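Local structure of HTH-type transcriptional regulator yiaJ (1YSQ) at residues N99-L104 with R123-L128. The protein represses transcription of the yiaKLMNOPQRS operon, which may serve in the use of 2,3-diketo-L-gulonate, by acting as a DNA-binding regulator of the IclR family. Sequence-based numbering, arbitrary orientation.
Sequences NTITEL and REENEL
Thr-100 and Asn-99 each give a side-chain hydrogen bond to a backbone carbonyl of the facing loop. Thr-100 OG1 donates to Glu-125 O at 2.7 Å, tilted 23° from the carbonyl plane; its chi1 of -50° sets OG1 beside its own backbone N, and the same oxygen also meets Thr-97 N. Asn-99 ND2 reaches Glu-124 O at 3.2 Å in a fairly straight bond that lies in the amide plane but comes down on the carbonyl from above its plane. This carbonyl has a second donor in Thr-97 OG1. The Asn-99 and Glu-124 side chains run alongside each other in the same direction, their amide and carboxylate planes 35° apart, with Asn-99 ND2 3.6 Å from Glu-124 CB; Leu-128 CD2 touches ND2 at the same distance. The Glu-124 carboxylate itself turns to Gly-129 N. An alanine in place of Asn-99 would probably leave Glu-124 O with just the Thr-97 donor of these two and deprive Leu-128 CD2 of the amide it rests on.

Glu-125 passes its CG 3.4 Å from Asn-99 O, and its extended chain crosses that of Ile-101, whose CD1 lies 3.8 Å from Glu-125 OE1. A water accepts from Ile-101 N and donates to Glu-125 OE1, which also forms a salt bridge with Lys-71, while Glu-125 OE2 takes Arg-123 N from above the carboxylate plane at 2.9 Å. The buried carboxylate is thus held at both oxygens. These bonds join the loop leading into helix 104-117 to the turn between strands 120-123 and 130-137, in the C-terminal, GAF-like effector-binding domain of this IclR-family repressor.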
loop_
_atom_site.group_PDB
_atom_site.type_symbol
_atom_site.label_atom_id
_atom_site.label_comp_id
_atom_site.label_asym_id
_atom_site.label_seq_id
_atom_site.Cartn_x
_atom_site.Cartn_y
_atom_site.Cartn_z
ATOM N N ASN A 99 15.690 -1.395 8.687
ATOM C CA ASN A 99 14.689 -0.329 8.617
ATOM C C ASN A 99 13.287 -0.737 9.049
ATOM O O ASN A 99 12.439 0.129 9.250
ATOM C CB ASN A 99 14.613 0.244 7.197
ATOM C CG ASN A 99 15.969 0.702 6.690
ATOM O OD1 ASN A 99 16.624 1.531 7.328
ATOM N ND2 ASN A 99 16.402 0.158 5.551
ATOM N N THR A 100 13.054 -2.039 9.194
ATOM C CA THR A 100 11.733 -2.549 9.571
ATOM C C THR A 100 11.316 -1.943 10.899
ATOM O O THR A 100 12.141 -1.826 11.812
ATOM C CB THR A 100 11.762 -4.075 9.692
ATOM O OG1 THR A 100 12.354 -4.631 8.513
ATOM C CG2 THR A 100 10.326 -4.640 9.721
ATOM N N ILE A 101 10.038 -1.567 11.005
ATOM C CA ILE A 101 9.537 -0.953 12.213
ATOM C C ILE A 101 9.055 -2.064 13.138
ATOM O O ILE A 101 8.002 -2.671 12.896
ATOM C CB ILE A 101 8.412 0.070 11.903
ATOM C CG1 ILE A 101 8.904 1.142 10.912
ATOM C CG2 ILE A 101 7.924 0.726 13.196
ATOM C CD1 ILE A 101 7.781 1.971 10.287
ATOM N N THR A 102 9.839 -2.336 14.182
ATOM C CA THR A 102 9.554 -3.432 15.117
ATOM C C THR A 102 9.150 -2.983 16.526
ATOM O O THR A 102 8.688 -3.810 17.324
ATOM C CB THR A 102 10.745 -4.418 15.222
ATOM O OG1 THR A 102 11.926 -3.714 15.631
ATOM C CG2 THR A 102 11.104 -4.989 13.853
ATOM N N GLU A 103 9.326 -1.691 16.819
ATOM C CA GLU A 103 9.006 -1.115 18.119
ATOM C C GLU A 103 7.709 -0.321 18.055
ATOM O O GLU A 103 7.500 0.487 17.137
ATOM C CB GLU A 103 10.144 -0.204 18.615
ATOM C CG GLU A 103 11.534 -0.819 18.518
ATOM C CD GLU A 103 12.651 0.178 18.842
ATOM O OE1 GLU A 103 12.597 1.356 18.380
ATOM O OE2 GLU A 103 13.596 -0.220 19.567
ATOM N N LEU A 104 6.844 -0.549 19.039
ATOM C CA LEU A 104 5.536 0.108 19.084
ATOM C C LEU A 104 5.559 1.648 19.076
ATOM O O LEU A 104 4.779 2.270 18.338
ATOM C CB LEU A 104 4.713 -0.426 20.266
ATOM C CG LEU A 104 3.252 0.007 20.375
ATOM C CD1 LEU A 104 2.506 -0.278 19.053
ATOM C CD2 LEU A 104 2.586 -0.692 21.551
ATOM N N ARG A 123 10.038 2.129 3.230
ATOM C CA ARG A 123 11.383 2.679 3.076
ATOM C C ARG A 123 12.382 1.565 3.332
ATOM O O ARG A 123 13.037 1.517 4.394
ATOM C CB ARG A 123 11.609 3.859 4.044
ATOM C CG ARG A 123 10.733 5.068 3.747
ATOM C CD ARG A 123 10.857 6.235 4.760
ATOM N NE ARG A 123 9.829 7.242 4.488
ATOM C CZ ARG A 123 8.598 7.237 5.015
ATOM N NH1 ARG A 123 8.234 6.296 5.877
ATOM N NH2 ARG A 123 7.726 8.182 4.683
ATOM N N GLU A 124 12.485 0.659 2.355
ATOM C CA GLU A 124 13.364 -0.523 2.465
ATOM C C GLU A 124 13.163 -1.312 3.772
ATOM O O GLU A 124 14.138 -1.737 4.427
ATOM C CB GLU A 124 14.832 -0.104 2.308
ATOM C CG GLU A 124 15.124 0.679 1.034
ATOM C CD GLU A 124 16.585 1.097 0.973
ATOM O OE1 GLU A 124 16.897 2.212 1.424
ATOM O OE2 GLU A 124 17.413 0.293 0.507
ATOM N N GLU A 125 11.897 -1.494 4.147
ATOM C CA GLU A 125 11.532 -2.228 5.360
ATOM C C GLU A 125 11.335 -3.726 5.116
ATOM O O GLU A 125 11.252 -4.503 6.066
ATOM C CB GLU A 125 10.261 -1.634 5.985
ATOM C CG GLU A 125 10.445 -0.197 6.456
ATOM C CD GLU A 125 9.136 0.581 6.490
ATOM O OE1 GLU A 125 8.132 0.041 7.008
ATOM O OE2 GLU A 125 9.121 1.714 5.968
ATOM N N ASN A 126 11.250 -4.130 3.848
ATOM C CA ASN A 126 11.156 -5.547 3.498
ATOM C C ASN A 126 12.443 -6.084 2.902
ATOM O O ASN A 126 12.893 -7.167 3.260
ATOM C CB ASN A 126 10.024 -5.782 2.510
ATOM C CG ASN A 126 8.685 -5.677 3.161
ATOM O OD1 ASN A 126 8.174 -6.654 3.729
ATOM N ND2 ASN A 126 8.102 -4.487 3.102
ATOM N N GLU A 127 13.019 -5.308 1.990
ATOM C CA GLU A 127 14.267 -5.665 1.337
ATOM C C GLU A 127 15.005 -4.395 0.940
ATOM O O GLU A 127 14.404 -3.447 0.411
ATOM C CB GLU A 127 14.000 -6.533 0.103
ATOM C CG GLU A 127 15.251 -6.892 -0.676
ATOM C CD GLU A 127 14.962 -7.657 -1.949
ATOM O OE1 GLU A 127 13.864 -8.247 -2.082
ATOM O OE2 GLU A 127 15.857 -7.675 -2.811
ATOM N N LEU A 128 16.313 -4.371 1.198
ATOM C CA LEU A 128 17.111 -3.227 0.791
ATOM C C LEU A 128 17.005 -3.090 -0.708
ATOM O O LEU A 128 16.920 -4.099 -1.423
ATOM C CB LEU A 128 18.580 -3.368 1.221
ATOM C CG LEU A 128 18.845 -3.408 2.730
ATOM C CD1 LEU A 128 20.356 -3.483 2.978
ATOM C CD2 LEU A 128 18.238 -2.212 3.473
HETATM O O HOH W 1 8.156 -1.947 8.798
#